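Local atomic coordinates of tyrocidine synthetase 3 (Brevibacillus brevis, PDB entry 2JGP), a protein that probably carries peptide intermediates on a carrier domain and catalyses peptide bond formation in a condensation domain during nonribosomal synthesis of the antibiotic tyrocidine. Residues G39-A44 with I63-P68; V57-R62 with Q71-F76; A335-L340 with F463-S468; I478-S483 with R494-F499. All coordinates share one frame; numbering follows the deposited sequence.

Contact 1: G39-A44 with I63-P68. With SO4 (sulfate ion), chain C.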
loop_
_atom_site.group_PDB
_atom_site.type_symbol
_atom_site.label_atom_id
_atom_site.label_comp_id
_atom_site.label_asym_id
_atom_site.label_seq_id
_atom_site.Cartn_x
_atom_site.Cartn_y
_atom_site.Cartn_z
ATOM N N GLY A 39 3.214 22.817 -27.756
ATOM C CA GLY A 39 1.835 23.236 -27.527
ATOM C C GLY A 39 1.678 24.742 -27.683
ATOM O O GLY A 39 2.608 25.502 -27.412
ATOM N N HIS A 40 0.511 25.167 -28.158
ATOM C CA HIS A 40 0.126 26.581 -28.148
ATOM C C HIS A 40 -1.276 26.694 -27.530
ATOM O O HIS A 40 -1.731 25.765 -26.857
ATOM C CB HIS A 40 0.172 27.180 -29.560
ATOM C CG HIS A 40 1.484 27.003 -30.259
ATOM N ND1 HIS A 40 1.865 25.810 -30.840
ATOM C CD2 HIS A 40 2.495 27.874 -30.490
ATOM C CE1 HIS A 40 3.056 25.955 -31.393
ATOM N NE2 HIS A 40 3.461 27.197 -31.195
ATOM N N SER A 41 -1.952 27.822 -27.757
ATOM C CA SER A 41 -3.249 28.108 -27.131
ATOM C C SER A 41 -4.314 27.044 -27.389
ATOM O O SER A 41 -5.040 26.663 -26.469
ATOM C CB SER A 41 -3.774 29.471 -27.597
ATOM O OG SER A 41 -2.795 30.475 -27.398
ATOM N N LEU A 42 -4.406 26.568 -28.629
ATOM C CA LEU A 42 -5.419 25.575 -28.999
ATOM C C LEU A 42 -5.266 24.279 -28.202
ATOM O O LEU A 42 -6.233 23.787 -27.613
ATOM C CB LEU A 42 -5.360 25.273 -30.503
ATOM C CG LEU A 42 -6.313 24.205 -31.060
ATOM C CD1 LEU A 42 -7.768 24.491 -30.688
ATOM C CD2 LEU A 42 -6.165 24.095 -32.572
ATOM N N ARG A 43 -4.055 23.728 -28.182
ATOM C CA ARG A 43 -3.818 22.462 -27.486
ATOM C C ARG A 43 -3.764 22.631 -25.962
ATOM O O ARG A 43 -4.052 21.684 -25.236
ATOM C CB ARG A 43 -2.578 21.737 -28.032
ATOM C CG ARG A 43 -2.871 20.997 -29.344
ATOM C CD ARG A 43 -1.710 20.145 -29.835
ATOM N NE ARG A 43 -0.648 20.940 -30.445
ATOM C CZ ARG A 43 0.504 20.440 -30.892
ATOM N NH1 ARG A 43 0.769 19.141 -30.791
ATOM N NH2 ARG A 43 1.407 21.246 -31.436
ATOM N N ALA A 44 -3.414 23.822 -25.479
ATOM C CA ALA A 44 -3.524 24.123 -24.043
ATOM C C ALA A 44 -4.982 24.050 -23.591
ATOM O O ALA A 44 -5.282 23.491 -22.538
ATOM C CB ALA A 44 -2.940 25.497 -23.726
ATOM N N ILE A 63 -3.505 29.658 -15.428
ATOM C CA ILE A 63 -2.612 28.863 -14.591
ATOM C C ILE A 63 -1.681 27.969 -15.418
ATOM O O ILE A 63 -0.509 27.803 -15.069
ATOM C CB ILE A 63 -3.414 28.008 -13.585
ATOM C CG1 ILE A 63 -4.158 28.914 -12.596
ATOM C CG2 ILE A 63 -2.502 27.057 -12.845
ATOM C CD1 ILE A 63 -3.248 29.778 -11.738
ATOM N N LEU A 64 -2.186 27.396 -16.508
ATOM C CA LEU A 64 -1.337 26.613 -17.410
ATOM C C LEU A 64 -0.228 27.488 -18.000
ATOM O O LEU A 64 0.918 27.056 -18.124
ATOM C CB LEU A 64 -2.163 25.971 -18.527
ATOM C CG LEU A 64 -1.417 25.113 -19.554
ATOM C CD1 LEU A 64 -0.424 24.149 -18.909
ATOM C CD2 LEU A 64 -2.413 24.340 -20.420
ATOM N N PHE A 65 -0.569 28.720 -18.364
ATOM C CA PHE A 65 0.443 29.670 -18.818
ATOM C C PHE A 65 1.434 30.000 -17.703
ATOM O O PHE A 65 2.646 30.026 -17.924
ATOM C CB PHE A 65 -0.212 30.952 -19.339
ATOM C CG PHE A 65 -0.659 30.865 -20.770
ATOM C CD1 PHE A 65 -1.987 31.059 -21.116
ATOM C CD2 PHE A 65 0.257 30.604 -21.776
ATOM C CE1 PHE A 65 -2.395 30.999 -22.454
ATOM C CE2 PHE A 65 -0.142 30.537 -23.108
ATOM C CZ PHE A 65 -1.469 30.731 -23.445
ATOM N N GLU A 66 0.901 30.243 -16.513
ATOM C CA GLU A 66 1.693 30.623 -15.347
ATOM C C GLU A 66 2.555 29.468 -14.841
ATOM O O GLU A 66 3.691 29.679 -14.427
ATOM C CB GLU A 66 0.751 31.096 -14.241
ATOM C CG GLU A 66 1.411 31.657 -12.998
ATOM C CD GLU A 66 0.385 32.154 -11.994
ATOM O OE1 GLU A 66 -0.430 33.028 -12.360
ATOM O OE2 GLU A 66 0.385 31.673 -10.842
ATOM N N LYS A 67 2.011 28.254 -14.902
ATOM C CA LYS A 67 2.663 27.054 -14.382
ATOM C C LYS A 67 2.810 26.050 -15.529
ATOM O O LYS A 67 2.091 25.054 -15.578
ATOM C CB LYS A 67 1.815 26.442 -13.263
ATOM C CG LYS A 67 1.343 27.403 -12.186
ATOM C CD LYS A 67 2.436 27.781 -11.205
ATOM C CE LYS A 67 1.837 28.356 -9.916
ATOM N NZ LYS A 67 2.859 28.462 -8.853
ATOM N N PRO A 68 3.736 26.320 -16.467
ATOM C CA PRO A 68 3.806 25.574 -17.726
ATOM C C PRO A 68 4.511 24.214 -17.688
ATOM O O PRO A 68 4.605 23.562 -18.728
ATOM C CB PRO A 68 4.565 26.535 -18.639
ATOM C CG PRO A 68 5.507 27.225 -17.714
ATOM C CD PRO A 68 4.749 27.391 -16.420
HETATM S S SO4 C . -1.477 24.361 -31.269
HETATM O O1 SO4 C . -1.962 24.677 -29.928
HETATM O O2 SO4 C . -1.697 25.519 -32.127
HETATM O O3 SO4 C . -0.048 24.088 -31.223
HETATM O O4 SO4 C . -2.172 23.202 -31.811
#

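Contact 2: V57-R62 with Q71-F76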
loop_
_atom_site.group_PDB
_atom_site.type_symbol
_atom_site.label_atom_id
_atom_site.label_comp_id
_atom_site.label_asym_id
_atom_site.label_seq_id
_atom_site.Cartn_x
_atom_site.Cartn_y
_atom_site.Cartn_z
ATOM N N VAL A 57 -11.422 18.232 -12.859
ATOM C CA VAL A 57 -10.584 19.263 -12.275
ATOM C C VAL A 57 -10.519 20.395 -13.284
ATOM O O VAL A 57 -10.171 20.179 -14.442
ATOM C CB VAL A 57 -9.181 18.742 -11.938
ATOM C CG1 VAL A 57 -8.291 19.878 -11.448
ATOM C CG2 VAL A 57 -9.276 17.642 -10.877
ATOM N N ASP A 58 -10.879 21.591 -12.838
ATOM C CA ASP A 58 -10.972 22.752 -13.710
ATOM C C ASP A 58 -9.735 23.618 -13.521
ATOM O O ASP A 58 -9.588 24.293 -12.503
ATOM C CB ASP A 58 -12.249 23.528 -13.394
ATOM C CG ASP A 58 -13.509 22.699 -13.625
ATOM O OD1 ASP A 58 -13.586 22.000 -14.660
ATOM O OD2 ASP A 58 -14.424 22.745 -12.773
ATOM N N ILE A 59 -8.835 23.562 -14.496
ATOM C CA ILE A 59 -7.586 24.307 -14.458
ATOM C C ILE A 59 -7.773 25.561 -15.306
ATOM O O ILE A 59 -8.013 25.448 -16.509
ATOM C CB ILE A 59 -6.425 23.484 -15.050
ATOM C CG1 ILE A 59 -6.212 22.187 -14.264
ATOM C CG2 ILE A 59 -5.138 24.299 -15.058
ATOM C CD1 ILE A 59 -5.274 21.211 -14.972
ATOM N N PRO A 60 -7.683 26.756 -14.690
ATOM C CA PRO A 60 -7.821 27.965 -15.498
ATOM C C PRO A 60 -6.713 28.032 -16.537
ATOM O O PRO A 60 -5.595 27.603 -16.261
ATOM C CB PRO A 60 -7.669 29.098 -14.474
ATOM C CG PRO A 60 -7.921 28.470 -13.147
ATOM C CD PRO A 60 -7.441 27.069 -13.271
ATOM N N LEU A 61 -7.014 28.557 -17.721
ATOM C CA LEU A 61 -6.003 28.660 -18.771
ATOM C C LEU A 61 -4.826 29.503 -18.293
ATOM O O LEU A 61 -3.676 29.177 -18.566
ATOM C CB LEU A 61 -6.601 29.240 -20.052
ATOM C CG LEU A 61 -5.698 29.256 -21.287
ATOM C CD1 LEU A 61 -5.215 27.846 -21.629
ATOM C CD2 LEU A 61 -6.428 29.887 -22.467
ATOM N N ARG A 62 -5.125 30.579 -17.572
ATOM C CA ARG A 62 -4.099 31.442 -16.972
ATOM C C ARG A 62 -3.065 30.693 -16.139
ATOM O O ARG A 62 -1.891 31.059 -16.132
ATOM C CB ARG A 62 -4.721 32.553 -16.110
ATOM C CG ARG A 62 -5.953 32.165 -15.306
ATOM C CD ARG A 62 -7.261 32.366 -16.103
ATOM N NE ARG A 62 -8.194 33.267 -15.423
ATOM C CZ ARG A 62 -9.160 33.963 -16.028
ATOM N NH1 ARG A 62 -9.359 33.878 -17.343
ATOM N NH2 ARG A 62 -9.941 34.759 -15.306
ATOM N N GLN A 71 5.462 19.546 -13.132
ATOM C CA GLN A 71 5.625 19.598 -11.673
ATOM C C GLN A 71 4.931 20.812 -11.063
ATOM O O GLN A 71 4.338 20.712 -9.994
ATOM C CB GLN A 71 7.098 19.524 -11.251
ATOM C CG GLN A 71 7.971 20.673 -11.706
ATOM C CD GLN A 71 9.420 20.505 -11.275
ATOM O OE1 GLN A 71 9.790 19.496 -10.682
ATOM N NE2 GLN A 71 10.248 21.492 -11.588
ATOM N N GLU A 72 4.982 21.949 -11.745
ATOM C CA GLU A 72 4.327 23.150 -11.233
ATOM C C GLU A 72 2.812 23.019 -11.258
ATOM O O GLU A 72 2.135 23.429 -10.314
ATOM C CB GLU A 72 4.717 24.370 -12.048
ATOM C CG GLU A 72 6.153 24.802 -11.893
ATOM C CD GLU A 72 6.495 25.920 -12.853
ATOM O OE1 GLU A 72 6.585 27.066 -12.392
ATOM O OE2 GLU A 72 6.635 25.655 -14.068
ATOM N N LEU A 73 2.287 22.478 -12.352
ATOM C CA LEU A 73 0.840 22.368 -12.540
ATOM C C LEU A 73 0.255 21.307 -11.615
ATOM O O LEU A 73 -0.826 21.494 -11.064
ATOM C CB LEU A 73 0.520 22.056 -14.004
ATOM C CG LEU A 73 -0.933 22.206 -14.476
ATOM C CD1 LEU A 73 -1.449 23.625 -14.266
ATOM C CD2 LEU A 73 -1.027 21.829 -15.940
ATOM N N ALA A 74 0.972 20.200 -11.432
ATOM C CA ALA A 74 0.575 19.188 -10.440
ATOM C C ALA A 74 0.531 19.761 -9.024
ATOM O O ALA A 74 -0.412 19.502 -8.277
ATOM C CB ALA A 74 1.513 17.987 -10.489
ATOM N N ALA A 75 1.552 20.536 -8.660
ATOM C CA ALA A 75 1.582 21.216 -7.364
ATOM C C ALA A 75 0.369 22.140 -7.187
ATOM O O ALA A 75 -0.247 22.172 -6.117
ATOM C CB ALA A 75 2.880 22.010 -7.201
ATOM N N PHE A 76 0.032 22.892 -8.230
ATOM C CA PHE A 76 -1.148 23.754 -8.190
ATOM C C PHE A 76 -2.417 22.946 -7.886
ATOM O O PHE A 76 -3.216 23.338 -7.031
ATOM C CB PHE A 76 -1.316 24.509 -9.511
ATOM C CG PHE A 76 -2.651 25.188 -9.650
ATOM C CD1 PHE A 76 -2.851 26.457 -9.138
ATOM C CD2 PHE A 76 -3.712 24.548 -10.287
ATOM C CE1 PHE A 76 -4.076 27.083 -9.263
ATOM C CE2 PHE A 76 -4.947 25.170 -10.412
ATOM C CZ PHE A 76 -5.126 26.438 -9.906
#

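Contact 3: A335-L340 with F463-S468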
loop_
_atom_site.group_PDB
_atom_site.type_symbol
_atom_site.label_atom_id
_atom_site.label_comp_id
_atom_site.label_asym_id
_atom_site.label_seq_id
_atom_site.Cartn_x
_atom_site.Cartn_y
_atom_site.Cartn_z
ATOM N N ALA A 335 8.220 -6.050 -13.280
ATOM C CA ALA A 335 8.369 -6.590 -14.619
ATOM C C ALA A 335 9.064 -7.953 -14.574
ATOM O O ALA A 335 8.592 -8.910 -15.178
ATOM C CB ALA A 335 9.153 -5.610 -15.500
ATOM N N ALA A 336 10.177 -8.036 -13.844
ATOM C CA ALA A 336 10.918 -9.292 -13.691
ATOM C C ALA A 336 10.065 -10.358 -13.002
ATOM O O ALA A 336 10.143 -11.542 -13.326
ATOM C CB ALA A 336 12.209 -9.062 -12.898
ATOM N N TYR A 337 9.245 -9.927 -12.052
ATOM C CA TYR A 337 8.369 -10.848 -11.349
ATOM C C TYR A 337 7.323 -11.420 -12.308
ATOM O O TYR A 337 7.069 -12.625 -12.300
ATOM C CB TYR A 337 7.727 -10.158 -10.144
ATOM C CG TYR A 337 6.874 -11.074 -9.303
ATOM C CD1 TYR A 337 7.413 -12.220 -8.727
ATOM C CD2 TYR A 337 5.533 -10.788 -9.072
ATOM C CE1 TYR A 337 6.628 -13.069 -7.951
ATOM C CE2 TYR A 337 4.743 -11.634 -8.297
ATOM C CZ TYR A 337 5.301 -12.766 -7.737
ATOM O OH TYR A 337 4.525 -13.610 -6.972
ATOM N N ASN A 338 6.747 -10.574 -13.159
ATOM C CA ASN A 338 5.811 -11.050 -14.185
ATOM C C ASN A 338 6.398 -12.096 -15.144
ATOM O O ASN A 338 5.715 -13.059 -15.512
ATOM C CB ASN A 338 5.234 -9.891 -14.996
ATOM C CG ASN A 338 4.029 -9.270 -14.337
ATOM O OD1 ASN A 338 2.890 -9.566 -14.706
ATOM N ND2 ASN A 338 4.267 -8.408 -13.362
ATOM N N VAL A 339 7.650 -11.915 -15.561
ATOM C CA VAL A 339 8.292 -12.918 -16.429
ATOM C C VAL A 339 8.582 -14.224 -15.664
ATOM O O VAL A 339 8.452 -15.312 -16.225
ATOM C CB VAL A 339 9.543 -12.387 -17.211
ATOM C CG1 VAL A 339 10.115 -11.116 -16.612
ATOM C CG2 VAL A 339 10.619 -13.472 -17.370
ATOM N N LEU A 340 8.929 -14.105 -14.383
ATOM C CA LEU A 340 9.108 -15.267 -13.505
ATOM C C LEU A 340 7.829 -16.105 -13.465
ATOM O O LEU A 340 7.857 -17.314 -13.710
ATOM C CB LEU A 340 9.466 -14.812 -12.088
ATOM C CG LEU A 340 10.238 -15.732 -11.123
ATOM C CD1 LEU A 340 9.669 -15.618 -9.722
ATOM C CD2 LEU A 340 10.309 -17.180 -11.552
ATOM N N PHE A 463 -2.447 -15.225 0.320
ATOM C CA PHE A 463 -2.365 -15.541 -1.108
ATOM C C PHE A 463 -1.470 -16.748 -1.338
ATOM O O PHE A 463 -0.743 -17.146 -0.434
ATOM C CB PHE A 463 -1.824 -14.332 -1.861
ATOM C CG PHE A 463 -2.643 -13.098 -1.663
ATOM C CD1 PHE A 463 -2.286 -12.159 -0.707
ATOM C CD2 PHE A 463 -3.786 -12.885 -2.418
ATOM C CE1 PHE A 463 -3.051 -11.017 -0.514
ATOM C CE2 PHE A 463 -4.561 -11.750 -2.228
ATOM C CZ PHE A 463 -4.190 -10.813 -1.273
ATOM N N ASP A 464 -1.526 -17.326 -2.541
ATOM C CA ASP A 464 -0.670 -18.471 -2.885
ATOM C C ASP A 464 0.758 -18.156 -2.512
ATOM O O ASP A 464 1.458 -18.972 -1.915
ATOM C CB ASP A 464 -0.716 -18.783 -4.379
ATOM C CG ASP A 464 -2.000 -19.439 -4.798
ATOM O OD1 ASP A 464 -2.921 -19.539 -3.965
ATOM O OD2 ASP A 464 -2.081 -19.856 -5.967
ATOM N N LEU A 465 1.185 -16.955 -2.882
ATOM C CA LEU A 465 2.446 -16.435 -2.400
ATOM C C LEU A 465 2.506 -14.914 -2.491
ATOM O O LEU A 465 1.848 -14.299 -3.335
ATOM C CB LEU A 465 3.624 -17.094 -3.135
ATOM C CG LEU A 465 3.980 -16.653 -4.554
ATOM C CD1 LEU A 465 4.955 -15.511 -4.501
ATOM C CD2 LEU A 465 4.592 -17.814 -5.335
ATOM N N THR A 466 3.262 -14.321 -1.571
ATOM C CA THR A 466 3.524 -12.892 -1.570
ATOM C C THR A 466 5.019 -12.705 -1.762
ATOM O O THR A 466 5.817 -13.217 -0.971
ATOM C CB THR A 466 3.098 -12.245 -0.245
ATOM O OG1 THR A 466 1.679 -12.359 -0.099
ATOM C CG2 THR A 466 3.501 -10.777 -0.202
ATOM N N PHE A 467 5.384 -11.982 -2.820
ATOM C CA PHE A 467 6.776 -11.785 -3.196
ATOM C C PHE A 467 7.174 -10.396 -2.712
ATOM O O PHE A 467 6.542 -9.418 -3.089
ATOM C CB PHE A 467 6.913 -11.890 -4.719
ATOM C CG PHE A 467 8.322 -11.737 -5.222
ATOM C CD1 PHE A 467 9.075 -12.851 -5.557
ATOM C CD2 PHE A 467 8.890 -10.477 -5.377
ATOM C CE1 PHE A 467 10.371 -12.713 -6.028
ATOM C CE2 PHE A 467 10.183 -10.337 -5.845
ATOM C CZ PHE A 467 10.923 -11.457 -6.171
ATOM N N SER A 468 8.193 -10.320 -1.862
ATOM C CA SER A 468 8.606 -9.063 -1.243
ATOM C C SER A 468 10.073 -8.761 -1.514
ATOM O O SER A 468 10.950 -9.544 -1.152
ATOM C CB SER A 468 8.389 -9.117 0.266
ATOM O OG SER A 468 7.008 -9.155 0.574
#

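Contact 4: I478-S483 with R494-F499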
loop_
_atom_site.group_PDB
_atom_site.type_symbol
_atom_site.label_atom_id
_atom_site.label_comp_id
_atom_site.label_asym_id
_atom_site.label_seq_id
_atom_site.Cartn_x
_atom_site.Cartn_y
_atom_site.Cartn_z
ATOM N N ILE A 478 15.233 -10.703 -1.364
ATOM C CA ILE A 478 14.013 -11.222 -1.965
ATOM C C ILE A 478 13.351 -12.174 -0.972
ATOM O O ILE A 478 13.946 -13.180 -0.586
ATOM C CB ILE A 478 14.339 -11.965 -3.286
ATOM C CG1 ILE A 478 14.853 -10.973 -4.332
ATOM C CG2 ILE A 478 13.114 -12.682 -3.839
ATOM C CD1 ILE A 478 13.831 -9.924 -4.725
ATOM N N GLY A 479 12.134 -11.833 -0.548
ATOM C CA GLY A 479 11.367 -12.657 0.386
ATOM C C GLY A 479 10.136 -13.236 -0.289
ATOM O O GLY A 479 9.471 -12.553 -1.072
ATOM N N VAL A 480 9.840 -14.500 0.012
ATOM C CA VAL A 480 8.623 -15.149 -0.475
ATOM C C VAL A 480 7.899 -15.789 0.699
ATOM O O VAL A 480 8.450 -16.650 1.383
ATOM C CB VAL A 480 8.922 -16.200 -1.564
ATOM C CG1 VAL A 480 7.633 -16.882 -2.033
ATOM C CG2 VAL A 480 9.630 -15.547 -2.742
ATOM N N GLU A 481 6.682 -15.313 0.944
ATOM C CA GLU A 481 5.770 -15.904 1.903
ATOM C C GLU A 481 4.804 -16.732 1.073
ATOM O O GLU A 481 4.166 -16.206 0.167
ATOM C CB GLU A 481 5.023 -14.811 2.662
ATOM C CG GLU A 481 3.891 -15.296 3.541
ATOM C CD GLU A 481 3.015 -14.149 3.999
ATOM O OE1 GLU A 481 3.389 -13.480 4.984
ATOM O OE2 GLU A 481 1.958 -13.914 3.368
ATOM N N TYR A 482 4.697 -18.021 1.378
ATOM C CA TYR A 482 3.953 -18.936 0.516
ATOM C C TYR A 482 3.050 -19.868 1.305
ATOM O O TYR A 482 3.290 -20.130 2.482
ATOM C CB TYR A 482 4.920 -19.758 -0.336
ATOM C CG TYR A 482 5.879 -20.612 0.460
ATOM C CD1 TYR A 482 5.568 -21.928 0.779
ATOM C CD2 TYR A 482 7.104 -20.107 0.881
ATOM C CE1 TYR A 482 6.448 -22.721 1.509
ATOM C CE2 TYR A 482 7.988 -20.888 1.611
ATOM C CZ TYR A 482 7.655 -22.190 1.919
ATOM O OH TYR A 482 8.524 -22.963 2.638
ATOM N N SER A 483 2.025 -20.372 0.625
ATOM C CA SER A 483 1.089 -21.330 1.197
ATOM C C SER A 483 1.769 -22.676 1.415
ATOM O O SER A 483 2.259 -23.282 0.468
ATOM C CB SER A 483 -0.103 -21.523 0.257
ATOM O OG SER A 483 -0.777 -20.302 0.037
ATOM N N ARG A 494 14.100 -22.372 -4.938
ATOM C CA ARG A 494 14.444 -22.433 -6.362
ATOM C C ARG A 494 13.745 -21.328 -7.161
ATOM O O ARG A 494 14.344 -20.738 -8.063
ATOM C CB ARG A 494 14.089 -23.808 -6.943
ATOM C CG ARG A 494 14.496 -23.995 -8.399
ATOM C CD ARG A 494 14.164 -25.391 -8.920
ATOM N NE ARG A 494 14.910 -26.432 -8.205
ATOM C CZ ARG A 494 14.409 -27.267 -7.296
ATOM N NH1 ARG A 494 13.124 -27.235 -6.951
ATOM N NH2 ARG A 494 15.210 -28.160 -6.725
ATOM N N PHE A 495 12.477 -21.084 -6.828
ATOM C CA PHE A 495 11.671 -19.991 -7.384
ATOM C C PHE A 495 12.387 -18.654 -7.216
ATOM O O PHE A 495 12.452 -17.854 -8.148
ATOM C CB PHE A 495 10.315 -19.977 -6.656
ATOM C CG PHE A 495 9.330 -18.945 -7.152
ATOM C CD1 PHE A 495 8.628 -19.139 -8.334
ATOM C CD2 PHE A 495 9.050 -17.813 -6.391
ATOM C CE1 PHE A 495 7.690 -18.206 -8.769
ATOM C CE2 PHE A 495 8.116 -16.874 -6.813
ATOM C CZ PHE A 495 7.429 -17.075 -8.004
ATOM N N SER A 496 12.932 -18.431 -6.022
ATOM C CA SER A 496 13.659 -17.199 -5.705
ATOM C C SER A 496 14.965 -17.066 -6.494
ATOM O O SER A 496 15.262 -15.993 -7.017
ATOM C CB SER A 496 13.952 -17.132 -4.206
ATOM O OG SER A 496 12.754 -17.231 -3.451
ATOM N N ARG A 497 15.739 -18.150 -6.571
ATOM C CA ARG A 497 16.967 -18.176 -7.371
ATOM C C ARG A 497 16.666 -17.883 -8.837
ATOM O O ARG A 497 17.437 -17.200 -9.504
ATOM C CB ARG A 497 17.677 -19.535 -7.264
ATOM C CG ARG A 497 18.215 -19.874 -5.875
ATOM C CD ARG A 497 19.229 -21.020 -5.916
ATOM N NE ARG A 497 18.640 -22.291 -6.352
ATOM C CZ ARG A 497 17.974 -23.139 -5.566
ATOM N NH1 ARG A 497 17.786 -22.880 -4.273
ATOM N NH2 ARG A 497 17.483 -24.263 -6.082
ATOM N N HIS A 498 15.545 -18.411 -9.333
ATOM C CA HIS A 498 15.124 -18.159 -10.707
ATOM C C HIS A 498 14.782 -16.687 -10.940
ATOM O O HIS A 498 15.050 -16.154 -12.017
ATOM C CB HIS A 498 13.950 -19.060 -11.104
ATOM C CG HIS A 498 14.343 -20.485 -11.354
ATOM N ND1 HIS A 498 15.651 -20.878 -11.538
ATOM C CD2 HIS A 498 13.595 -21.605 -11.478
ATOM C CE1 HIS A 498 15.693 -22.183 -11.743
ATOM N NE2 HIS A 498 14.457 -22.649 -11.714
ATOM N N PHE A 499 14.218 -16.022 -9.936
ATOM C CA PHE A 499 14.001 -14.578 -10.029
ATOM C C PHE A 499 15.337 -13.848 -10.218
ATOM O O PHE A 499 15.449 -12.937 -11.048
ATOM C CB PHE A 499 13.279 -14.025 -8.795
ATOM C CG PHE A 499 13.087 -12.530 -8.837
ATOM C CD1 PHE A 499 12.019 -11.976 -9.528
ATOM C CD2 PHE A 499 13.994 -11.681 -8.218
ATOM C CE1 PHE A 499 11.852 -10.597 -9.588
ATOM C CE2 PHE A 499 13.836 -10.297 -8.276
ATOM C CZ PHE A 499 12.761 -9.760 -8.962
#

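Contact 1: G39-A44 with I63-P68
The Phe65 ring turns its edge to Ser41, whose OG lies near the ring plane 4.2 Å from CZ; the same ring also meets that of Phe35, the two planes only about 10° apart. Gly39 to Leu42 are part of the GGHSL signature of carrier domains, and Ser41 at the start of helix 41-55 corresponds to the serine that takes the phosphopantetheine arm in this family. Phe65 therefore borders the probable attachment point. Its first torsion (chi1 -84°) lays CG beside the backbone N and swings the ring across to that helix.

The two other flat groups, with nearby backbone N-H groups, hold a sulfate ion, probably from the crystallisation liquor. It meets the imidazole of His40 at the edge, where ND1 donates to sulfate O3 over 2.6 Å. Arg43 comes from another side: its backbone N gives a fairly straight bond to O1 of the ion (2.9 Å), and NH2 reaches O3 at 3.2 Å. The weak bonds from His40 N and Arg43 NE add to the grip, and the start of helix 41-55 would probably help to stabilise the negative charge.

Further along that helix the contact becomes apolar and buried. Leu64 directs one methyl at Ala44, with CD2 of Leu64 3.5 Å from CB of Ala44.

Contact 2: V57-R62 with Q71-F76
In the helical bundle of the peptidyl carrier domain, the turn leading into the short helix 61-66 packs against helix 70-79 through two apolar pairs, Ile59 with Leu73 and Pro60 with Phe76. Ile59 and Leu73 reach for each other tip to tip, with CG2 of Ile59 3.8 Å from CD1 of Leu73. Leu73 has CG anti to its backbone N (chi1 -167°), which carries the branched end out from the helix to that methyl. Both are buried: Ile59 also rests on Leu48 and Met51 of helix 41-55, while Leu73 touches Leu15 of helix 10-23.

Nearer the surface, Pro60 occupies the N-cap position of helix 61-66. Its ring crosses the Phe76 side chain at a slant, CD of Pro60 lying 4.1 Å from CZ of Phe76. That phenyl ring also packs on Ile63, bridging the turn and the short helix. A loop packed on the last helix, with Ile59-Leu73 in the core and Pro60-Phe76 at its margin, is part of the four-helix carrier protein fold.

Contact 3: A335-L340 with F463-S468
Leu465 opens strand 465-471 and meets Tyr337 at the edge of its ring: CD1 of Leu465 lies near the ring plane, 4.3 Å from Tyr337 CZ, while its 3.1 Å approach to the tyrosine OH is short enough to be doubtful. That hydroxyl is buried and has its polar partner in Thr430 OG1, which also bonds the backbone O of Leu465, so one threonine ties the end of the helix side chain to the strand. Thr466 comes next and points away from the helix, its backbone paired with Glu481 on the neighbouring strand.

Phe467 turns back inward and makes the broadest part of the contact. The rings of Tyr337 and Phe467 lie obliquely, centroids 4.5 Å apart and planes at 34°. The closest atoms are Tyr337 CE1 and Phe467 CD1, at 3.4 Å, and the root of the phenylalanine packs too, with its CB 3.5 Å from Tyr337 CZ. Tyr337 CD1 sits over one face of the phenyl ring, toward the rim. Both aromatic side chains hold CG anti to the backbone N (chi1 -176° for Tyr337), and they run past one another from opposite ends.

This is buried packing of helix 329-345 against one face of the four-stranded sheet, as in the chloramphenicol acetyltransferase-like fold of condensation domains.

Contact 4: I478-S483 with R494-F499
Ile478 and Phe499 make the tight end of this contact: their side chains meet at about a right angle, with Ile478 CD1 3.6 Å from Phe499 CE2. The isoleucine gives its longer branch, set by CG1 lying anti to the carbonyl carbon (chi1 -67°), and CG1 follows at 4.0 Å from Phe499 CD2. Phe499 also meets the ring of Phe467, which joins this packing to the neighbouring strand.

Two residues on, Val480 faces the helix with a single methyl. Its CG2 lies 3.6 Å from Ser496 OG, and that hydroxyl is tied back to Met492 O within the helix, so a buried polar atom sits satisfied against an apolar surface. The same methyl approaches the edge of the Phe495 ring more loosely, 4.3 Å from CD2.

The outer side of the helix contrasts with all this. Arg497 is exposed, and its guanidinium lies with one face over Arg494 CA rather than reaching for the strand; Arg494 pairs with Glu490 in a salt bridge. On the strand, Glu481 belongs to the opposite side of the sheet, toward Thr466.

The axes of strand 478-483 and helix 494-499 come within 9.3 Å, at 144° between their directions. A helix running back roughly antiparallel over one sheet face belongs to the chloramphenicol acetyltransferase-like fold of condensation domains.

The contacts fall into two pairs, one in each domain of the PCP-C bidomain. Contacts 1 and 2 lie in the carrier domain with centres 10 Å apart; they share helix 61-66, and their segments alternate along the chain, so the helices are laced into one small core. Contacts 3 and 4 follow in series within the condensation domain, centres 8 Å apart, and join through the adjacent strands 465-471 and 476-483 of one sheet. Between the pairs, contacts 2 and 3 are 37 Å apart by centres and about 25 Å by nearest atoms. Each domain thus has its own core, consistent with a carrier that can move relative to its catalytic partner.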